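Local structure of acyl-CoA dehydrogenase (Geobacillus kaustophilus, 2PG0) at residues I77-E82 / A256-E261; A260-S265 / A356-D361; R302-R307 / S323-W328; E331-V336 / R360-S365. The protein probably catalyses the FAD-dependent introduction of an alpha,beta double bond into thioester-bound acyl chains. All coordinates share one frame; numbering follows the deposited sequence.

Overall arrangement
From the N terminus, helix 71-84 meets helix 237-273 in contact 1, closing a long loop that takes in the strands of the middle domain and joining the N-terminal helices to the C-terminal ones. Contact 2 begins where contact 1 ends, sharing Ala260 and Glu261, and spans the chain as far as helix 354-361. Within that span lies contact 3, a short closure between the neighbouring helices 285-313 and 319-343. Contact 4 opens after contact 3 has closed, further along helix 319-343, and ends, like contact 2, at helix 354-361, sharing Arg360 and Asp361. Contacts 2 to 4 thus tie the C-terminal helices together, and contact 4 continues to the flavin.

Contact 1 (I77-E82 / A256-E261); sequences INEELE and AQTAAE
Thr258 projects between two turns of helix 77-82 and overlaps Glu79 with its hydroxyl and Glu82 with its methyl. OG1 lies 3.4 Å from CG of Glu79, whose side chain crosses it at about a right angle; this is a van der Waals touch, since OG1 is hydrogen-bonded to O of Ile254 one turn back in its own helix. With CG2 anti to the backbone N, the methyl swings toward helix 77-82 and sits 3.5 Å from O of Glu79 and 4.0 Å from CB of Glu82. A beta-branched threonine suits the place because one branch is apolar and the other finds its bond at home. An alanine at Thr258 would lack OG1 and CG2 and would probably leave a gap between the helices where they now touch Glu79 and Glu82. Glu82 slides past Thr258 in the opposite direction, then turns about its CB-CG bond (chi2 64°), which carries OE2 to 3.8 Å from CB of Ala259. The small alanine leaves room for that carboxylate, and OE2 is hydrogen-bonded to Ser86 OG. The axes of segments 77-82 and 256-261 cross at -40° and approach to 9.0 Å; the two belong to the N-terminal and C-terminal helical domains of the acyl-CoA dehydrogenase fold, so this is an interdomain helix packing. The extended chain of Glu79 runs past Thr258 to salt bridges with Arg18 and Arg302. Arg302 also pairs with Glu261, whose OE2 accepts a nearly straight bond from NE2 of Gln257, 3.0 Å long, entering from above the carboxylate plane.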
# COMPACT_ATOMS: atom_id res chain seq x y z
N ILE A 77 21.70 -10.98 23.12
CA ILE A 77 21.18 -12.34 23.31
C ILE A 77 19.94 -12.55 22.44
O ILE A 77 19.86 -13.52 21.67
CB ILE A 77 20.89 -12.65 24.81
CG1 ILE A 77 22.21 -12.84 25.57
CG2 ILE A 77 20.03 -13.91 24.95
CD1 ILE A 77 22.07 -12.79 27.08
N ASN A 78 18.98 -11.64 22.54
CA ASN A 78 17.73 -11.82 21.81
C ASN A 78 17.89 -11.75 20.30
O ASN A 78 17.23 -12.50 19.57
CB ASN A 78 16.67 -10.86 22.32
CG ASN A 78 16.37 -11.08 23.79
OD1 ASN A 78 16.61 -12.17 24.33
ND2 ASN A 78 15.88 -10.05 24.45
N GLU A 79 18.79 -10.88 19.83
CA GLU A 79 19.08 -10.78 18.40
C GLU A 79 19.70 -12.08 17.89
O GLU A 79 19.26 -12.65 16.89
CB GLU A 79 20.02 -9.62 18.10
CG GLU A 79 19.35 -8.26 18.10
CD GLU A 79 20.31 -7.13 17.78
OE1 GLU A 79 21.53 -7.37 17.61
OE2 GLU A 79 19.82 -5.98 17.71
N GLU A 80 20.72 -12.56 18.61
CA GLU A 80 21.40 -13.79 18.21
C GLU A 80 20.50 -15.02 18.24
O GLU A 80 20.60 -15.90 17.39
CB GLU A 80 22.69 -13.99 19.02
CG GLU A 80 23.79 -12.96 18.70
CD GLU A 80 24.13 -12.85 17.22
OE1 GLU A 80 24.34 -13.89 16.57
OE2 GLU A 80 24.21 -11.71 16.71
N LEU A 81 19.60 -15.08 19.22
CA LEU A 81 18.64 -16.18 19.29
C LEU A 81 17.63 -16.14 18.12
O LEU A 81 17.27 -17.18 17.58
CB LEU A 81 17.91 -16.18 20.63
CG LEU A 81 18.71 -16.68 21.84
CD1 LEU A 81 17.93 -16.43 23.11
CD2 LEU A 81 19.09 -18.16 21.72
N GLU A 82 17.18 -14.94 17.75
CA GLU A 82 16.28 -14.80 16.61
C GLU A 82 16.98 -15.20 15.31
O GLU A 82 16.35 -15.78 14.42
CB GLU A 82 15.71 -13.38 16.51
CG GLU A 82 14.61 -13.20 15.43
CD GLU A 82 13.34 -14.03 15.70
OE1 GLU A 82 13.00 -14.28 16.88
OE2 GLU A 82 12.67 -14.42 14.72
N ALA A 256 11.53 -8.79 15.80
CA ALA A 256 10.97 -8.60 14.47
C ALA A 256 11.97 -7.90 13.52
O ALA A 256 12.05 -8.25 12.34
CB ALA A 256 9.65 -7.85 14.55
N GLN A 257 12.71 -6.93 14.04
CA GLN A 257 13.72 -6.22 13.26
C GLN A 257 14.78 -7.21 12.78
O GLN A 257 15.14 -7.22 11.60
CB GLN A 257 14.36 -5.09 14.09
CG GLN A 257 15.45 -4.29 13.36
CD GLN A 257 14.94 -3.55 12.14
OE1 GLN A 257 13.81 -3.04 12.12
NE2 GLN A 257 15.77 -3.51 11.09
N THR A 258 15.27 -8.03 13.70
CA THR A 258 16.24 -9.08 13.37
C THR A 258 15.70 -10.09 12.34
O THR A 258 16.42 -10.49 11.42
CB THR A 258 16.71 -9.82 14.63
OG1 THR A 258 17.20 -8.87 15.57
CG2 THR A 258 17.82 -10.79 14.29
N ALA A 259 14.45 -10.49 12.50
CA ALA A 259 13.81 -11.44 11.58
C ALA A 259 13.78 -10.87 10.16
O ALA A 259 14.10 -11.57 9.20
CB ALA A 259 12.40 -11.79 12.05
N ALA A 260 13.42 -9.59 10.04
CA ALA A 260 13.41 -8.89 8.75
C ALA A 260 14.81 -8.88 8.11
O ALA A 260 14.97 -9.17 6.92
CB ALA A 260 12.90 -7.46 8.92
N GLU A 261 15.81 -8.54 8.92
CA GLU A 261 17.22 -8.52 8.48
C GLU A 261 17.68 -9.89 7.98
O GLU A 261 18.35 -9.99 6.94
CB GLU A 261 18.13 -7.99 9.61
CG GLU A 261 18.02 -6.48 9.81
CD GLU A 261 18.51 -5.98 11.17
OE1 GLU A 261 18.88 -6.79 12.04
OE2 GLU A 261 18.51 -4.75 11.38

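Contact 2 (A260-S265 / A356-D361); sequences AEVMFS and ARRYRD
A near-antiparallel helix pair within the C-terminal helical domain sets Val262 and Met263 of helix 237-273 against Arg358 of helix 354-361. The segment axes cross at -150° and approach to 10.8 Å, a wide spacing that the long chains of Met263 and Arg358 fill. Val262 puts its CG1 methyl over the centre of one face of the Arg358 guanidinium, 3.5 Å from CZ. That branch stands anti to the backbone N (chi1 170°), which points it across at the flat group. A compact, apolar valine suits the spot, since the pi face of a guanidinium is poor at hydrogen bonding and accepts a methyl readily. Over the opposite face lies NH2 of Arg357. The N-H groups of Arg358 are engaged elsewhere, in a salt bridge with Glu354 and hydrogen bonds with the backbone O atoms of Glu82 and Lys83, while Arg357 NH2 bonds to Val84 O. These carbonyls close helix 71-84, and this helix end, together with Glu354, would probably ease the meeting of two like charges. Met263 packs nearer the root of the arginine, with CG 3.6 Å and SD 3.7 Å from CB of Arg358, the two chains crossing at a slant. Its unbranched, flexible thioether can lie across the CB end of the arginine while also reaching Val336 and Ala337 of helix 319-343. On the far side of helix 356-361, Ala356 and Arg360 pack on Val208 of the second subunit. Such antiparallel packing belongs to the C-terminal helical bundle of the acyl-CoA dehydrogenase fold, which Arg358 links here to the N-terminal domain.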
# COMPACT_ATOMS: atom_id res chain seq x y z
N ALA A 260 13.42 -9.59 10.04
CA ALA A 260 13.41 -8.89 8.75
C ALA A 260 14.81 -8.88 8.11
O ALA A 260 14.97 -9.17 6.92
CB ALA A 260 12.90 -7.46 8.92
N GLU A 261 15.81 -8.54 8.92
CA GLU A 261 17.22 -8.52 8.48
C GLU A 261 17.68 -9.89 7.98
O GLU A 261 18.35 -9.99 6.94
CB GLU A 261 18.13 -7.99 9.61
CG GLU A 261 18.02 -6.48 9.81
CD GLU A 261 18.51 -5.98 11.17
OE1 GLU A 261 18.88 -6.79 12.04
OE2 GLU A 261 18.51 -4.75 11.38
N VAL A 262 17.32 -10.94 8.72
CA VAL A 262 17.61 -12.33 8.33
C VAL A 262 16.93 -12.69 7.01
O VAL A 262 17.56 -13.24 6.11
CB VAL A 262 17.19 -13.35 9.44
CG1 VAL A 262 17.27 -14.80 8.93
CG2 VAL A 262 18.07 -13.17 10.69
N MET A 263 15.64 -12.38 6.91
CA MET A 263 14.88 -12.71 5.70
C MET A 263 15.39 -11.96 4.47
O MET A 263 15.42 -12.53 3.36
CB MET A 263 13.37 -12.48 5.94
CG MET A 263 12.73 -13.59 6.77
SD MET A 263 10.92 -13.46 6.99
CE MET A 263 10.84 -12.03 8.08
N PHE A 264 15.81 -10.71 4.65
CA PHE A 264 16.40 -9.93 3.57
C PHE A 264 17.68 -10.59 3.06
O PHE A 264 17.88 -10.75 1.85
CB PHE A 264 16.67 -8.49 4.02
CG PHE A 264 17.36 -7.65 2.99
CD1 PHE A 264 16.64 -7.04 1.98
CD2 PHE A 264 18.75 -7.49 3.02
CE1 PHE A 264 17.28 -6.26 1.01
CE2 PHE A 264 19.41 -6.72 2.05
CZ PHE A 264 18.67 -6.11 1.05
N SER A 265 18.54 -11.00 4.00
CA SER A 265 19.80 -11.65 3.66
C SER A 265 19.56 -12.95 2.88
O SER A 265 20.23 -13.21 1.88
CB SER A 265 20.64 -11.92 4.91
OG SER A 265 21.87 -12.54 4.55
N ALA A 356 10.62 -20.53 4.24
CA ALA A 356 9.26 -21.02 4.51
C ALA A 356 8.93 -20.89 6.00
O ALA A 356 7.86 -20.38 6.38
CB ALA A 356 9.12 -22.47 4.05
N ARG A 357 9.86 -21.36 6.84
CA ARG A 357 9.71 -21.31 8.29
C ARG A 357 9.70 -19.87 8.82
O ARG A 357 8.87 -19.52 9.66
CB ARG A 357 10.87 -22.08 8.91
CG ARG A 357 10.88 -22.19 10.38
CD ARG A 357 12.31 -22.52 10.74
NE ARG A 357 12.95 -21.33 11.22
CZ ARG A 357 14.26 -21.12 11.33
NH1 ARG A 357 15.17 -22.02 10.95
NH2 ARG A 357 14.63 -19.96 11.84
N ARG A 358 10.61 -19.04 8.31
CA ARG A 358 10.66 -17.62 8.69
C ARG A 358 9.32 -16.95 8.38
O ARG A 358 8.80 -16.18 9.19
CB ARG A 358 11.80 -16.89 7.96
CG ARG A 358 13.19 -17.51 8.20
CD ARG A 358 13.81 -17.02 9.49
NE ARG A 358 15.17 -17.53 9.68
CZ ARG A 358 15.87 -17.39 10.80
NH1 ARG A 358 15.36 -16.76 11.85
NH2 ARG A 358 17.10 -17.90 10.86
N TYR A 359 8.76 -17.27 7.21
CA TYR A 359 7.46 -16.74 6.77
C TYR A 359 6.32 -17.13 7.72
O TYR A 359 5.50 -16.29 8.08
CB TYR A 359 7.15 -17.19 5.33
CG TYR A 359 5.78 -16.77 4.82
CD1 TYR A 359 5.64 -15.62 4.03
CD2 TYR A 359 4.65 -17.53 5.09
CE1 TYR A 359 4.40 -15.23 3.54
CE2 TYR A 359 3.40 -17.16 4.61
CZ TYR A 359 3.28 -16.01 3.84
OH TYR A 359 2.05 -15.63 3.35
N ARG A 360 6.27 -18.41 8.10
CA ARG A 360 5.24 -18.90 9.03
C ARG A 360 5.39 -18.31 10.44
O ARG A 360 4.41 -18.16 11.15
CB ARG A 360 5.25 -20.43 9.11
CG ARG A 360 4.68 -21.13 7.87
CD ARG A 360 4.53 -22.64 8.08
NE ARG A 360 5.83 -23.30 8.15
CZ ARG A 360 6.47 -23.60 9.28
NH1 ARG A 360 5.94 -23.30 10.45
NH2 ARG A 360 7.66 -24.20 9.22
N ASP A 361 6.63 -17.98 10.81
CA ASP A 361 6.94 -17.52 12.17
C ASP A 361 6.58 -16.05 12.41
O ASP A 361 6.17 -15.67 13.51
CB ASP A 361 8.42 -17.75 12.50
CG ASP A 361 8.74 -19.23 12.80
OD1 ASP A 361 7.81 -20.06 12.77
OD2 ASP A 361 9.93 -19.55 13.06

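Contact 3 (R302-R307 / S323-W328); sequences RTFVDR and SMAKWW
Helices 302-307 and 323-328 run roughly antiparallel, bringing the CA atoms of Phe304 and Ala325 to 7.0 Å from each other. Phe304 fills the space between them. Its ring carbon CG is anti to the backbone N (chi1 -167°), which sends the ring straight across to the other helix. There the CB of Ala325 lies in the ring plane at its edge, 3.8 Å from CE2, while the backbone N of Ala325 comes obliquely to 3.7 Å from the same CE2. The single methyl of alanine suits this position, letting the ring edge come close to the helix backbone. Met324 touches with the base of its chain, CB being 4.0 Å from CE2 of Phe304, and then runs on extended at about a right angle to the phenylalanine. Its SD is 5.5 Å from the ring centroid, 66° off the normal, a slanting Met-aromatic contact. Thr303 of the third subunit packs on Phe304, and Thr296 of that subunit packs on Met324, placing the site beside a subunit interface. Since the touching side-chain atoms are carbons, with the sulfur further off and no polar bond between the segments, dispersion and hydrophobic burial probably supply most of the cohesion.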
# COMPACT_ATOMS: atom_id res chain seq x y z
N ARG A 302 15.72 -0.29 11.93
CA ARG A 302 16.96 -0.48 12.71
C ARG A 302 17.36 0.82 13.43
O ARG A 302 17.67 0.81 14.62
CB ARG A 302 18.10 -0.99 11.82
CG ARG A 302 19.48 -1.14 12.51
CD ARG A 302 19.42 -1.87 13.87
NE ARG A 302 19.06 -3.29 13.78
CZ ARG A 302 18.92 -4.09 14.84
NH1 ARG A 302 19.08 -3.62 16.08
NH2 ARG A 302 18.60 -5.37 14.66
N THR A 303 17.35 1.92 12.69
CA THR A 303 17.68 3.23 13.26
C THR A 303 16.71 3.60 14.38
O THR A 303 17.13 4.11 15.43
CB THR A 303 17.73 4.31 12.17
OG1 THR A 303 18.62 3.89 11.13
CG2 THR A 303 18.21 5.66 12.73
N PHE A 304 15.42 3.34 14.17
CA PHE A 304 14.40 3.70 15.16
C PHE A 304 14.49 2.83 16.41
O PHE A 304 14.53 3.35 17.54
CB PHE A 304 13.00 3.62 14.54
CG PHE A 304 11.93 4.26 15.39
CD1 PHE A 304 11.77 5.64 15.38
CD2 PHE A 304 11.10 3.48 16.19
CE1 PHE A 304 10.78 6.25 16.16
CE2 PHE A 304 10.10 4.07 16.97
CZ PHE A 304 9.94 5.46 16.95
N VAL A 305 14.55 1.51 16.24
CA VAL A 305 14.62 0.62 17.41
C VAL A 305 15.90 0.88 18.22
O VAL A 305 15.86 0.85 19.45
CB VAL A 305 14.45 -0.88 17.03
CG1 VAL A 305 15.71 -1.45 16.40
CG2 VAL A 305 14.01 -1.70 18.25
N ASP A 306 17.00 1.16 17.53
CA ASP A 306 18.28 1.47 18.18
C ASP A 306 18.17 2.73 19.03
O ASP A 306 18.69 2.79 20.15
CB ASP A 306 19.40 1.62 17.15
CG ASP A 306 20.01 0.29 16.73
OD1 ASP A 306 19.64 -0.79 17.28
OD2 ASP A 306 20.88 0.32 15.84
N ARG A 307 17.47 3.74 18.51
CA ARG A 307 17.23 4.96 19.27
C ARG A 307 16.35 4.70 20.50
O ARG A 307 16.63 5.21 21.59
CB ARG A 307 16.64 6.06 18.37
CG ARG A 307 16.50 7.42 19.04
CD ARG A 307 17.85 8.00 19.44
NE ARG A 307 17.67 9.25 20.16
CZ ARG A 307 17.53 9.33 21.47
NH1 ARG A 307 17.58 8.23 22.21
NH2 ARG A 307 17.36 10.51 22.06
N SER A 323 5.59 1.66 21.26
CA SER A 323 4.36 1.22 20.59
C SER A 323 4.46 1.41 19.08
O SER A 323 4.04 0.53 18.31
CB SER A 323 3.14 1.96 21.16
OG SER A 323 3.00 1.67 22.55
N MET A 324 5.03 2.55 18.67
CA MET A 324 5.39 2.81 17.27
C MET A 324 6.32 1.74 16.72
O MET A 324 6.06 1.14 15.67
CB MET A 324 6.08 4.18 17.16
CG MET A 324 5.14 5.38 17.27
SD MET A 324 5.98 6.98 17.20
CE MET A 324 4.55 8.07 17.12
N ALA A 325 7.42 1.50 17.44
CA ALA A 325 8.41 0.50 17.04
C ALA A 325 7.76 -0.88 16.88
O ALA A 325 7.93 -1.53 15.85
CB ALA A 325 9.56 0.46 18.06
N LYS A 326 6.97 -1.29 17.87
CA LYS A 326 6.33 -2.60 17.86
C LYS A 326 5.42 -2.83 16.65
O LYS A 326 5.58 -3.81 15.94
CB LYS A 326 5.57 -2.84 19.17
CG LYS A 326 5.23 -4.31 19.45
CD LYS A 326 3.95 -4.72 18.71
CE LYS A 326 3.52 -6.11 19.06
NZ LYS A 326 2.36 -6.57 18.26
N TRP A 327 4.47 -1.93 16.41
CA TRP A 327 3.53 -2.17 15.31
C TRP A 327 4.19 -2.01 13.95
O TRP A 327 4.00 -2.85 13.07
CB TRP A 327 2.22 -1.35 15.45
CG TRP A 327 2.23 0.03 14.84
CD1 TRP A 327 2.39 1.21 15.49
CD2 TRP A 327 2.03 0.35 13.45
NE1 TRP A 327 2.33 2.26 14.60
CE2 TRP A 327 2.11 1.76 13.34
CE3 TRP A 327 1.82 -0.41 12.29
CZ2 TRP A 327 1.97 2.42 12.11
CZ3 TRP A 327 1.68 0.25 11.07
CH2 TRP A 327 1.76 1.66 10.99
N TRP A 328 4.98 -0.95 13.78
CA TRP A 328 5.53 -0.66 12.46
C TRP A 328 6.56 -1.70 12.01
O TRP A 328 6.54 -2.13 10.87
CB TRP A 328 6.11 0.75 12.38
CG TRP A 328 6.40 1.15 10.97
CD1 TRP A 328 5.54 1.78 10.10
CD2 TRP A 328 7.62 0.93 10.25
NE1 TRP A 328 6.16 1.97 8.89
CE2 TRP A 328 7.44 1.46 8.95
CE3 TRP A 328 8.85 0.36 10.59
CZ2 TRP A 328 8.44 1.42 7.98
CZ3 TRP A 328 9.86 0.32 9.63
CH2 TRP A 328 9.65 0.85 8.34

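Contact 4 (E331-V336 / R360-S365); sequences EMAKRV and RDIPVS. With FAD (flavin-adenine dinucleotide), chain C.
Lys334 and Ile362, with Ala333 beside them, bury most of the surface where helix 331-336 meets the turn and 3-10 segment that follow helix 354-361. The aliphatic part of Lys334 lies alongside Pro363, CG being 3.9 Å from CA of the proline. A bend at chi3 (65°) then turns the amino group to the OE1 of Glu331, one turn back, in a salt bridge of 3.0 Å. NZ also donates to a water that passes a bond on to O of Pro363, so the charged tip is tied to both segments while the methylenes cover the proline. An alanine in place of Lys334 would probably leave Glu331 without this salt bridge, uncover Pro363 and lose the water link. Ile362 reaches the helix with its longer branch: CG1 is anti to the backbone N, and CD1 comes to 3.7 Å from CB of Ala333. Ala333 is small enough to admit it, and Ala259 and Ala337 also touch Ile362. The turn is fixed from within, as O of Ile362 accepts from both OG and N of Ser365, the hydroxyl at 2.8 Å and nearly in line with the carbonyl bond. Beyond it, Val364 belongs to the FAD pocket, its CG2 lying 3.7 Å from the C7M methyl of FAD. Gln342 and Met341 of the second subunit pack on Lys334 and Pro363 respectively. An apolar base with a salt-bridged, water-linked ammonium tip implies that the turn carrying Val364 is anchored by both hydrophobic and polar means.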
# COMPACT_ATOMS: atom_id res chain seq x y z
N GLU A 331 4.80 -5.13 11.20
CA GLU A 331 4.17 -5.05 9.87
C GLU A 331 5.22 -5.05 8.76
O GLU A 331 5.03 -5.70 7.74
CB GLU A 331 3.25 -3.83 9.73
CG GLU A 331 1.98 -3.89 10.59
CD GLU A 331 1.10 -5.13 10.36
OE1 GLU A 331 1.14 -5.74 9.27
OE2 GLU A 331 0.35 -5.48 11.29
N MET A 332 6.32 -4.32 8.98
CA MET A 332 7.40 -4.25 8.01
C MET A 332 8.03 -5.63 7.79
O MET A 332 8.31 -6.01 6.66
CB MET A 332 8.47 -3.27 8.50
CG MET A 332 9.39 -2.76 7.42
SD MET A 332 10.88 -2.14 8.20
CE MET A 332 11.63 -3.74 8.63
N ALA A 333 8.21 -6.38 8.87
CA ALA A 333 8.81 -7.70 8.78
C ALA A 333 7.86 -8.67 8.06
O ALA A 333 8.31 -9.53 7.30
CB ALA A 333 9.18 -8.21 10.17
N LYS A 334 6.56 -8.50 8.27
CA LYS A 334 5.55 -9.27 7.54
C LYS A 334 5.63 -9.01 6.03
O LYS A 334 5.55 -9.94 5.24
CB LYS A 334 4.14 -8.99 8.08
CG LYS A 334 3.84 -9.72 9.39
CD LYS A 334 2.65 -9.11 10.15
CE LYS A 334 1.34 -9.25 9.39
NZ LYS A 334 0.26 -8.45 10.08
N ARG A 335 5.83 -7.74 5.66
CA ARG A 335 5.95 -7.37 4.25
C ARG A 335 7.23 -7.94 3.66
O ARG A 335 7.23 -8.44 2.54
CB ARG A 335 5.93 -5.85 4.08
CG ARG A 335 4.58 -5.21 4.38
CD ARG A 335 4.51 -3.79 3.80
NE ARG A 335 5.53 -2.91 4.37
CZ ARG A 335 5.44 -2.31 5.56
NH1 ARG A 335 4.38 -2.49 6.33
NH2 ARG A 335 6.42 -1.51 5.97
N VAL A 336 8.32 -7.85 4.41
CA VAL A 336 9.57 -8.50 4.02
C VAL A 336 9.36 -9.99 3.75
O VAL A 336 9.80 -10.50 2.72
CB VAL A 336 10.68 -8.24 5.07
CG1 VAL A 336 11.89 -9.15 4.82
CG2 VAL A 336 11.08 -6.76 5.04
N ARG A 360 6.27 -18.41 8.10
CA ARG A 360 5.24 -18.90 9.03
C ARG A 360 5.39 -18.31 10.44
O ARG A 360 4.41 -18.16 11.15
CB ARG A 360 5.25 -20.43 9.11
CG ARG A 360 4.68 -21.13 7.87
CD ARG A 360 4.53 -22.64 8.08
NE ARG A 360 5.83 -23.30 8.15
CZ ARG A 360 6.47 -23.60 9.28
NH1 ARG A 360 5.94 -23.30 10.45
NH2 ARG A 360 7.66 -24.20 9.22
N ASP A 361 6.63 -17.98 10.81
CA ASP A 361 6.94 -17.52 12.17
C ASP A 361 6.58 -16.05 12.41
O ASP A 361 6.17 -15.67 13.51
CB ASP A 361 8.42 -17.75 12.50
CG ASP A 361 8.74 -19.23 12.80
OD1 ASP A 361 7.81 -20.06 12.77
OD2 ASP A 361 9.93 -19.55 13.06
N ILE A 362 6.70 -15.23 11.37
CA ILE A 362 6.60 -13.78 11.55
C ILE A 362 5.22 -13.19 11.91
O ILE A 362 5.17 -12.26 12.71
CB ILE A 362 7.28 -12.99 10.38
CG1 ILE A 362 7.51 -11.52 10.77
CG2 ILE A 362 6.50 -13.15 9.06
CD1 ILE A 362 8.50 -11.35 11.93
N PRO A 363 4.12 -13.71 11.32
CA PRO A 363 2.89 -12.88 11.41
C PRO A 363 2.30 -12.74 12.81
O PRO A 363 1.58 -11.76 13.09
CB PRO A 363 1.93 -13.58 10.45
CG PRO A 363 2.39 -14.98 10.37
CD PRO A 363 3.88 -14.97 10.59
N VAL A 364 2.66 -13.66 13.70
CA VAL A 364 2.18 -13.62 15.08
C VAL A 364 2.78 -12.45 15.87
O VAL A 364 2.21 -12.02 16.88
CB VAL A 364 2.37 -14.99 15.80
CG1 VAL A 364 3.85 -15.31 16.01
CG2 VAL A 364 1.63 -15.00 17.13
N SER A 365 3.91 -11.91 15.40
CA SER A 365 4.53 -10.77 16.07
C SER A 365 3.61 -9.53 16.08
O SER A 365 3.76 -8.68 16.93
CB SER A 365 5.91 -10.45 15.48
OG SER A 365 5.82 -9.91 14.18
PA FAD C . -8.68 -10.29 20.77
O1A FAD C . -9.94 -11.10 20.93
O2A FAD C . -8.38 -9.41 21.96
O5B FAD C . -8.77 -9.41 19.42
C5B FAD C . -9.09 -10.03 18.18
C4B FAD C . -8.91 -8.98 17.07
O4B FAD C . -9.77 -7.89 17.34
C3B FAD C . -7.48 -8.43 17.06
O3B FAD C . -7.06 -8.18 15.74
C2B FAD C . -7.61 -7.11 17.78
O2B FAD C . -6.59 -6.19 17.43
C1B FAD C . -9.01 -6.69 17.36
N9A FAD C . -9.55 -5.68 18.29
C8A FAD C . -9.90 -5.86 19.61
N7A FAD C . -10.32 -4.68 20.10
C5A FAD C . -10.23 -3.75 19.12
C6A FAD C . -10.53 -2.39 19.09
N6A FAD C . -10.88 -1.75 20.21
N1A FAD C . -10.33 -1.68 17.92
C2A FAD C . -9.85 -2.31 16.79
N3A FAD C . -9.57 -3.66 16.82
C4A FAD C . -9.75 -4.36 17.97
N1 FAD C . -0.49 -14.06 26.40
C2 FAD C . 0.07 -14.06 27.67
O2 FAD C . -0.53 -13.51 28.60
N3 FAD C . 1.29 -14.68 27.90
C4 FAD C . 1.95 -15.30 26.86
O4 FAD C . 3.03 -15.86 27.07
C4X FAD C . 1.39 -15.30 25.58
N5 FAD C . 2.05 -15.92 24.52
C5X FAD C . 1.49 -15.95 23.26
C6 FAD C . 2.16 -16.60 22.23
C7 FAD C . 1.61 -16.63 20.95
C7M FAD C . 2.38 -17.34 19.88
C8 FAD C . 0.37 -16.00 20.71
C8M FAD C . -0.28 -15.99 19.35
C9 FAD C . -0.30 -15.35 21.74
C9A FAD C . 0.25 -15.32 23.02
N10 FAD C . -0.40 -14.66 24.07
C10 FAD C . 0.16 -14.67 25.35
C1' FAD C . -1.69 -13.90 23.85
C2' FAD C . -1.59 -12.63 22.99
O2' FAD C . -1.03 -11.53 23.67
C3' FAD C . -3.01 -12.28 22.55
O3' FAD C . -3.34 -13.19 21.52
C4' FAD C . -3.21 -10.84 22.07
O4' FAD C . -3.07 -9.90 23.13
C5' FAD C . -4.57 -10.63 21.41
O5' FAD C . -5.61 -11.10 22.24
P FAD C . -6.69 -12.12 21.62
O1P FAD C . -6.00 -13.28 20.96
O2P FAD C . -7.65 -12.56 22.70
O3P FAD C . -7.45 -11.29 20.46
O HOH W 1 -0.66 -10.79 11.78